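Long-range contact in acetone carboxylase alpha subunit (Xanthobacter autotrophicus Py2, PDB 5M45), which forms the alpha subunit of a multi-subunit acetone carboxylase and belongs to the hydantoinase B/oxoprolinase family: residues 277-282 and 362-367. Numbering follows the deposited sequence.
Sequences ARIKAM and QTLIPS
The last turns of helix 257-282 pack against the loop that follows helix 349-361, where Arg-278, Ile-279 and Met-282 touch Leu-364. Arg-278 lies alongside the loop. Its aliphatic part runs past the carbonyl of Leu-364, and CD comes 3.4 Å from that O. The chain bends at chi2 (-83°), which carries the guanidinium toward Ser-367. Water 1 lies in the guanidinium plane and accepts a bond of 2.6 Å from Arg-278 NH2. A weak hydrogen bond of 3.5 Å to Ser-367 OG makes it a loose bridge between the segments. Glu-368, just beyond the loop segment, forms a salt bridge with Arg-278 NE. Both segments lie in the hydantoinase B/oxoprolinase family region, as plain helix-end-on-loop packing. On the helix side, Arg-278 NH1 points in plane at Met-282 SD, a weak but nearly straight hydrogen bond of 3.6 Å. The two residues are one helical turn apart, so both reach the loop from the same helix face. Met-282 turns at chi3 (74°), and its CE meets the Thr-363 carbonyl O at 3.7 Å. The two methyls of Leu-364 reach different residues: CD1 touches Ile-279 CG1 at 4.3 Å, and CD2 touches Met-282 SD at 4.2 Å. Tyr-419 of helix 401-422 packs on both Leu-364 and Met-282, and its hydroxyl is hydrogen-bonded to Thr-363 OG1. An aromatic side chain from another protein's chain packs on Ile-279.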
loop_
_atom_site.group_PDB
_atom_site.type_symbol
_atom_site.label_atom_id
_atom_site.label_comp_id
_atom_site.label_asym_id
_atom_site.label_seq_id
_atom_site.Cartn_x
_atom_site.Cartn_y
_atom_site.Cartn_z
ATOM N N ALA A 277 34.567 21.246 -19.980
ATOM C CA ALA A 277 36.016 21.213 -20.151
ATOM C C ALA A 277 36.537 19.791 -20.342
ATOM O O ALA A 277 37.396 19.557 -21.184
ATOM C CB ALA A 277 36.733 21.886 -18.969
ATOM N N ARG A 278 35.993 18.841 -19.565
ATOM C CA ARG A 278 36.400 17.439 -19.676
ATOM C C ARG A 278 36.005 16.815 -21.027
ATOM O O ARG A 278 36.793 16.069 -21.622
ATOM C CB ARG A 278 35.928 16.634 -18.466
ATOM C CG ARG A 278 36.803 16.884 -17.225
ATOM C CD ARG A 278 38.015 15.995 -17.350
ATOM N NE ARG A 278 39.015 16.150 -16.307
ATOM C CZ ARG A 278 40.051 15.294 -16.147
ATOM N NH1 ARG A 278 40.203 14.157 -16.917
ATOM N NH2 ARG A 278 40.888 15.504 -15.142
ATOM N N ILE A 279 34.818 17.163 -21.521
ATOM C CA ILE A 279 34.383 16.728 -22.848
ATOM C C ILE A 279 35.359 17.221 -23.926
ATOM O O ILE A 279 35.787 16.441 -24.759
ATOM C CB ILE A 279 32.930 17.137 -23.144
ATOM C CG1 ILE A 279 32.004 16.246 -22.318
ATOM C CG2 ILE A 279 32.603 16.985 -24.631
ATOM C CD1 ILE A 279 30.545 16.649 -22.423
ATOM N N LYS A 280 35.738 18.494 -23.864
ATOM C CA LYS A 280 36.675 19.042 -24.874
ATOM C C LYS A 280 38.110 18.546 -24.723
ATOM O O LYS A 280 38.838 18.517 -25.704
ATOM C CB LYS A 280 36.666 20.562 -24.861
ATOM C CG LYS A 280 35.301 21.152 -25.159
ATOM C CD LYS A 280 35.334 22.435 -25.930
ATOM C CE LYS A 280 35.672 23.611 -25.085
ATOM N NZ LYS A 280 35.436 24.807 -25.944
ATOM N N ALA A 281 38.506 18.147 -23.514
ATOM C CA ALA A 281 39.854 17.597 -23.273
ATOM C C ALA A 281 40.006 16.100 -23.638
ATOM O O ALA A 281 41.116 15.685 -24.006
ATOM C CB ALA A 281 40.276 17.834 -21.819
ATOM N N MET A 282 38.915 15.308 -23.547
ATOM C CA MET A 282 39.008 13.857 -23.574
ATOM C C MET A 282 38.366 13.174 -24.790
ATOM O O MET A 282 38.754 12.061 -25.139
ATOM C CB MET A 282 38.359 13.260 -22.306
ATOM C CG MET A 282 39.043 13.524 -20.979
ATOM S SD MET A 282 38.063 12.900 -19.553
ATOM C CE MET A 282 38.342 11.170 -19.735
ATOM N N GLN A 362 31.961 8.294 -13.103
ATOM C CA GLN A 362 32.945 7.215 -13.098
ATOM C C GLN A 362 33.996 7.295 -14.226
ATOM O O GLN A 362 34.957 6.496 -14.222
ATOM C CB GLN A 362 32.268 5.834 -13.134
ATOM C CG GLN A 362 31.372 5.595 -11.931
ATOM C CD GLN A 362 30.557 4.330 -11.997
ATOM O OE1 GLN A 362 30.882 3.359 -12.701
ATOM N NE2 GLN A 362 29.465 4.325 -11.238
ATOM N N THR A 363 33.830 8.235 -15.162
ATOM C CA THR A 363 34.698 8.314 -16.353
ATOM C C THR A 363 35.046 9.768 -16.795
ATOM O O THR A 363 36.255 10.112 -16.923
ATOM C CB THR A 363 34.127 7.426 -17.522
ATOM O OG1 THR A 363 35.032 7.424 -18.637
ATOM C CG2 THR A 363 32.718 7.889 -18.011
ATOM N N LEU A 364 34.050 10.636 -16.986
ATOM C CA LEU A 364 34.287 12.014 -17.473
ATOM C C LEU A 364 34.663 12.995 -16.368
ATOM O O LEU A 364 35.642 13.731 -16.503
ATOM C CB LEU A 364 33.050 12.580 -18.203
ATOM C CG LEU A 364 32.872 12.170 -19.666
ATOM C CD1 LEU A 364 31.514 12.587 -20.156
ATOM C CD2 LEU A 364 33.940 12.778 -20.548
ATOM N N ILE A 365 33.902 12.984 -15.276
ATOM C CA ILE A 365 34.041 13.992 -14.200
ATOM C C ILE A 365 34.473 13.527 -12.783
ATOM O O ILE A 365 34.208 14.239 -11.823
ATOM C CB ILE A 365 32.736 14.843 -14.087
ATOM C CG1 ILE A 365 31.542 13.992 -13.635
ATOM C CG2 ILE A 365 32.428 15.578 -15.402
ATOM C CD1 ILE A 365 30.292 14.823 -13.371
ATOM N N PRO A 366 35.164 12.378 -12.631
ATOM C CA PRO A 366 35.505 11.971 -11.239
ATOM C C PRO A 366 36.340 12.973 -10.415
ATOM O O PRO A 366 36.260 12.957 -9.182
ATOM C CB PRO A 366 36.261 10.644 -11.412
ATOM C CG PRO A 366 36.734 10.635 -12.830
ATOM C CD PRO A 366 35.734 11.457 -13.629
ATOM N N SER A 367 37.113 13.831 -11.065
ATOM C CA SER A 367 37.874 14.859 -10.313
ATOM C C SER A 367 37.328 16.297 -10.455
ATOM O O SER A 367 38.004 17.244 -10.067
ATOM C CB SER A 367 39.400 14.765 -10.625
ATOM O OG SER A 367 39.599 14.991 -11.967
HETATM O O HOH W 1 40.212 17.738 -14.019
#